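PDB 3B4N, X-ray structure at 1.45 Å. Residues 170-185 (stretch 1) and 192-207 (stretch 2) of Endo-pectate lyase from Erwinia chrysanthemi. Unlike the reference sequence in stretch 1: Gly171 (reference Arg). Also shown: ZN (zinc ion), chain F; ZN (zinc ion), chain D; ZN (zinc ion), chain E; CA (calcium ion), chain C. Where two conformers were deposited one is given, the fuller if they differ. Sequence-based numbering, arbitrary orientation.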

# COMPACT_ATOMS: atom_id res chain seq x y z
N GLY A 170 2.38 12.55 11.24
CA GLY A 170 1.00 12.98 11.15
C GLY A 170 0.06 12.09 10.38
O GLY A 170 -0.88 12.58 9.75
N GLY A 171 0.27 10.78 10.48
CA GLY A 171 -0.56 9.83 9.75
C GLY A 171 -2.01 9.68 10.19
O GLY A 171 -2.82 9.15 9.43
N ALA A 172 -2.32 10.15 11.40
CA ALA A 172 -3.68 10.07 11.95
C ALA A 172 -4.40 8.77 11.57
O ALA A 172 -3.89 7.68 11.85
CB ALA A 172 -4.49 11.29 11.53
N ASP A 173 -5.57 8.87 10.95
CA ASP A 173 -6.28 7.66 10.55
C ASP A 173 -6.24 7.42 9.03
O ASP A 173 -7.20 6.92 8.44
CB ASP A 173 -7.73 7.65 11.03
CG ASP A 173 -8.32 6.26 11.04
OD1 ASP A 173 -9.55 6.11 10.93
OD2 ASP A 173 -7.54 5.30 11.16
N GLY A 174 -5.14 7.82 8.42
CA GLY A 174 -4.95 7.57 7.00
C GLY A 174 -6.01 8.03 6.02
O GLY A 174 -6.55 9.13 6.13
N ILE A 175 -6.30 7.17 5.05
CA ILE A 175 -7.27 7.47 4.00
C ILE A 175 -8.49 6.57 4.06
O ILE A 175 -8.36 5.36 4.09
CB ILE A 175 -6.61 7.32 2.61
CG1 ILE A 175 -5.35 8.19 2.54
CG2 ILE A 175 -7.60 7.65 1.51
CD1 ILE A 175 -4.56 8.06 1.23
N HIS A 176 -9.68 7.17 4.06
CA HIS A 176 -10.92 6.41 4.10
C HIS A 176 -11.61 6.30 2.75
O HIS A 176 -11.68 7.28 2.02
CB HIS A 176 -11.96 7.07 5.01
CG HIS A 176 -11.75 6.82 6.47
ND1 HIS A 176 -12.73 7.09 7.40
CD2 HIS A 176 -10.68 6.38 7.16
CE1 HIS A 176 -12.27 6.82 8.61
NE2 HIS A 176 -11.02 6.39 8.49
N CYS A 177 -12.09 5.10 2.43
CA CYS A 177 -12.92 4.94 1.25
C CYS A 177 -14.27 4.77 1.93
O CYS A 177 -14.59 3.70 2.47
CB CYS A 177 -12.59 3.67 0.47
SG CYS A 177 -13.77 3.37 -0.88
N ASP A 178 -15.08 5.83 1.94
CA ASP A 178 -16.36 5.75 2.64
C ASP A 178 -17.62 5.42 1.85
O ASP A 178 -18.72 5.35 2.42
CB ASP A 178 -16.54 7.02 3.47
CG ASP A 178 -15.64 7.03 4.71
OD1 ASP A 178 -15.41 8.11 5.27
OD2 ASP A 178 -15.17 5.95 5.13
N SER A 179 -17.47 5.21 0.55
CA SER A 179 -18.60 4.83 -0.29
C SER A 179 -18.10 4.53 -1.68
O SER A 179 -17.07 5.05 -2.12
CB SER A 179 -19.66 5.94 -0.34
OG SER A 179 -19.25 7.01 -1.17
N GLY A 180 -18.81 3.65 -2.37
CA GLY A 180 -18.46 3.29 -3.72
C GLY A 180 -17.09 2.70 -3.97
O GLY A 180 -16.53 1.99 -3.13
N ASN A 181 -16.54 3.02 -5.13
CA ASN A 181 -15.25 2.50 -5.54
C ASN A 181 -14.17 3.54 -5.48
O ASN A 181 -14.21 4.54 -6.20
CB ASN A 181 -15.37 1.94 -6.95
CG ASN A 181 -16.53 0.99 -7.06
OD1 ASN A 181 -16.66 0.06 -6.26
ND2 ASN A 181 -17.38 1.22 -8.05
N CYS A 182 -13.18 3.28 -4.63
CA CYS A 182 -12.09 4.20 -4.45
C CYS A 182 -10.76 3.58 -4.83
O CYS A 182 -10.54 2.38 -4.66
CB CYS A 182 -11.99 4.62 -2.99
SG CYS A 182 -13.53 5.01 -2.11
N THR A 183 -9.88 4.42 -5.35
CA THR A 183 -8.55 3.98 -5.72
C THR A 183 -7.54 4.90 -5.03
O THR A 183 -7.67 6.12 -5.04
CB THR A 183 -8.36 4.00 -7.25
OG1 THR A 183 -9.20 2.99 -7.83
CG2 THR A 183 -6.92 3.69 -7.61
N ILE A 184 -6.56 4.27 -4.40
CA ILE A 184 -5.49 4.97 -3.69
C ILE A 184 -4.26 4.56 -4.49
O ILE A 184 -3.73 3.45 -4.35
CB ILE A 184 -5.47 4.50 -2.22
CG1 ILE A 184 -6.81 4.87 -1.56
CG2 ILE A 184 -4.29 5.12 -1.49
CD1 ILE A 184 -6.97 4.34 -0.13
N GLU A 185 -3.82 5.48 -5.33
CA GLU A 185 -2.75 5.23 -6.29
C GLU A 185 -1.47 6.00 -6.02
O GLU A 185 -1.45 7.22 -5.98
CB GLU A 185 -3.32 5.58 -7.67
CG GLU A 185 -2.43 5.34 -8.86
CD GLU A 185 -3.18 5.55 -10.16
OE1 GLU A 185 -2.57 5.35 -11.23
OE2 GLU A 185 -4.37 5.92 -10.12
N ILE A 192 2.98 4.68 9.11
CA ILE A 192 1.56 4.49 9.33
C ILE A 192 1.21 4.78 10.78
O ILE A 192 1.91 4.34 11.69
CB ILE A 192 1.17 3.03 9.04
CG1 ILE A 192 1.35 2.72 7.56
CG2 ILE A 192 -0.27 2.79 9.50
CD1 ILE A 192 1.21 1.25 7.24
N CYS A 193 0.13 5.54 10.99
CA CYS A 193 -0.31 5.85 12.34
C CYS A 193 -1.31 4.75 12.76
O CYS A 193 -0.89 3.64 13.07
CB CYS A 193 -0.93 7.25 12.38
SG CYS A 193 -1.49 7.77 14.03
N GLU A 194 -2.61 5.03 12.76
CA GLU A 194 -3.58 3.99 13.16
C GLU A 194 -3.58 2.85 12.14
O GLU A 194 -3.55 1.67 12.50
CB GLU A 194 -4.98 4.59 13.27
CG GLU A 194 -5.18 5.55 14.43
CD GLU A 194 -4.94 4.91 15.79
OE1 GLU A 194 -5.26 3.71 15.95
OE2 GLU A 194 -4.45 5.60 16.70
N ASP A 195 -3.64 3.23 10.88
CA ASP A 195 -3.61 2.30 9.76
C ASP A 195 -3.43 3.16 8.52
O ASP A 195 -3.48 4.38 8.62
CB ASP A 195 -4.91 1.47 9.68
CG ASP A 195 -6.16 2.28 10.01
OD1 ASP A 195 -6.72 2.10 11.11
OD2 ASP A 195 -6.57 3.09 9.17
N ALA A 196 -3.21 2.54 7.37
CA ALA A 196 -2.98 3.29 6.13
C ALA A 196 -4.25 3.70 5.38
O ALA A 196 -4.38 4.87 4.97
CB ALA A 196 -2.07 2.47 5.20
N ALA A 197 -5.15 2.75 5.18
CA ALA A 197 -6.41 3.01 4.48
C ALA A 197 -7.49 2.13 5.07
O ALA A 197 -7.22 1.03 5.56
CB ALA A 197 -6.24 2.71 2.99
N THR A 198 -8.72 2.62 5.00
CA THR A 198 -9.88 1.93 5.56
C THR A 198 -10.98 1.78 4.53
O THR A 198 -11.42 2.76 3.92
CB THR A 198 -10.44 2.74 6.77
OG1 THR A 198 -9.40 2.95 7.72
CG2 THR A 198 -11.61 2.01 7.42
N ASN A 199 -11.43 0.55 4.34
CA ASN A 199 -12.49 0.28 3.39
C ASN A 199 -13.85 0.27 4.09
O ASN A 199 -14.21 -0.69 4.78
CB ASN A 199 -12.26 -1.06 2.68
CG ASN A 199 -13.21 -1.28 1.52
OD1 ASN A 199 -14.15 -0.50 1.33
ND2 ASN A 199 -12.99 -2.34 0.74
N ASN A 200 -14.57 1.38 3.94
CA ASN A 200 -15.92 1.54 4.47
C ASN A 200 -16.83 1.71 3.24
O ASN A 200 -17.96 2.19 3.35
CB ASN A 200 -16.05 2.82 5.31
CG ASN A 200 -15.32 2.75 6.64
OD1 ASN A 200 -14.77 3.74 7.10
ND2 ASN A 200 -15.35 1.59 7.28
N GLY A 201 -16.33 1.31 2.07
CA GLY A 201 -17.07 1.44 0.82
C GLY A 201 -17.36 0.14 0.10
O GLY A 201 -17.51 -0.89 0.74
N LYS A 202 -17.42 0.18 -1.23
CA LYS A 202 -17.71 -1.02 -2.02
C LYS A 202 -16.44 -1.73 -2.46
O LYS A 202 -16.29 -2.93 -2.20
CB LYS A 202 -18.57 -0.64 -3.24
CG LYS A 202 -19.16 -1.83 -3.98
CD LYS A 202 -20.16 -2.60 -3.14
CE LYS A 202 -20.84 -3.68 -3.97
NZ LYS A 202 -21.59 -4.67 -3.12
N THR A 203 -15.56 -1.02 -3.15
CA THR A 203 -14.28 -1.60 -3.57
C THR A 203 -13.20 -0.56 -3.36
O THR A 203 -13.29 0.55 -3.88
CB THR A 203 -14.24 -2.00 -5.07
OG1 THR A 203 -15.28 -2.94 -5.34
CG2 THR A 203 -12.91 -2.68 -5.38
N MET A 204 -12.19 -0.91 -2.58
CA MET A 204 -11.06 -0.02 -2.32
C MET A 204 -9.83 -0.67 -2.96
O MET A 204 -9.43 -1.78 -2.58
CB MET A 204 -10.86 0.19 -0.81
CG MET A 204 -9.62 1.03 -0.48
SD MET A 204 -9.45 1.38 1.28
CE MET A 204 -8.65 -0.12 1.81
N THR A 205 -9.23 0.01 -3.93
CA THR A 205 -8.08 -0.52 -4.65
C THR A 205 -6.81 0.26 -4.36
O THR A 205 -6.80 1.48 -4.49
CB THR A 205 -8.34 -0.48 -6.17
OG1 THR A 205 -9.53 -1.22 -6.47
CG2 THR A 205 -7.17 -1.08 -6.94
N ILE A 206 -5.76 -0.45 -3.94
CA ILE A 206 -4.46 0.15 -3.67
C ILE A 206 -3.62 -0.20 -4.90
O ILE A 206 -3.43 -1.38 -5.21
CB ILE A 206 -3.78 -0.48 -2.43
CG1 ILE A 206 -4.73 -0.46 -1.21
CG2 ILE A 206 -2.48 0.25 -2.13
CD1 ILE A 206 -5.26 0.91 -0.82
N VAL A 207 -3.14 0.82 -5.60
CA VAL A 207 -2.34 0.64 -6.82
C VAL A 207 -0.94 1.18 -6.55
O VAL A 207 -0.71 2.39 -6.57
CB VAL A 207 -2.96 1.40 -8.03
CG1 VAL A 207 -2.16 1.10 -9.30
CG2 VAL A 207 -4.41 0.97 -8.23
ZN ZN F . -10.85 5.06 10.16
ZN ZN D . -8.15 3.39 11.25
ZN ZN E . -14.65 7.87 7.10
CA CA C . 3.52 3.54 13.10
O HOH W 1 -1.63 6.48 8.89
O HOH W 2 -7.36 4.55 7.18
O HOH W 3 -17.15 -2.21 -7.03
O HOH W 4 -11.80 0.36 -6.48
O HOH W 5 1.49 2.33 13.64
O HOH W 6 -9.69 2.92 10.36
O HOH W 7 -15.71 6.68 8.33
O HOH W 8 4.68 2.41 14.85
O HOH W 9 -8.77 3.20 13.09

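Three zinc ions are bound at this contact, and one of them ties the two stretches together. The zinc of chain D is bound by Asp173 OD2 at 2.0 Å and by Asp195 OD1 at 1.9 Å, with waters 6 and 9 as further ligands. The two carboxylates meet at this metal: Asp173 OD2 and Asp195 OD2 are 3.1 Å apart, both are acceptors, and no hydrogen bond joins them. Asp173 also uses its other oxygen. Asp173 OD1 binds the zinc of chain F at 1.8 Å, and His176 NE2 binds it at 2.1 Å. Water 6 is shared by these two zincs and also hydrogen-bonds to Thr198 OG1 at 2.7 Å. The His176 ring is bound at both nitrogens, since its ND1 lies 2.1 Å from the zinc of chain E, which Asp178 OD1 also binds at 2.0 Å. Asn200 OD1 lies over one face of this ring.

The backbones run parallel, in two strand pairs. In the first, Ile175 N donates to Ala196 O (3.0 Å), Thr198 N to Ile175 O (2.9 Å) and Cys177 N to Thr198 O (2.9 Å). In the second, Cys182 N donates to Thr203 O, Thr205 N to Cys182 O and Ile184 N to Thr205 O, each at 2.8 Å. Val207 N to Ile184 O closes the series at 3.0 Å. Between the pairs, Gly180 O accepts from both Lys202 N (2.8 Å) and Thr203 N (3.2 Å).

Gly174 and Gly201 fit where a side chain would not. An ideal CB on Gly174 would lie 2.2 Å from Ala196 O, and one on Gly201 would lie 2.8 Å from Cys177 SG. Gly174 also has positive phi and ends a type II' turn that starts at Gly171. Gly171 differs from the reference sequence, which has Arg.

The face carrying Cys177, Cys182, Ile184, Ala197, Met204 and Ile206 is buried. Ile184 CD1 packs against Ala197 CB at 3.6 Å and Met204 SD at 4.1 Å. Cys177 CB lies 4.0 Å from the same sulfur, Met204 SD. A disulfide joins Cys177 SG to Cys182 SG at 2.1 Å within the first stretch, so it spans the two strands there.

Water extends the contact. Water 1 donates to Gly171 O (3.0 Å) and Asp195 O (2.8 Å) and accepts from Cys193 N (2.9 Å). Water 3 links Asn181 OD1 (2.4 Å) to Thr203 OG1 (2.6 Å).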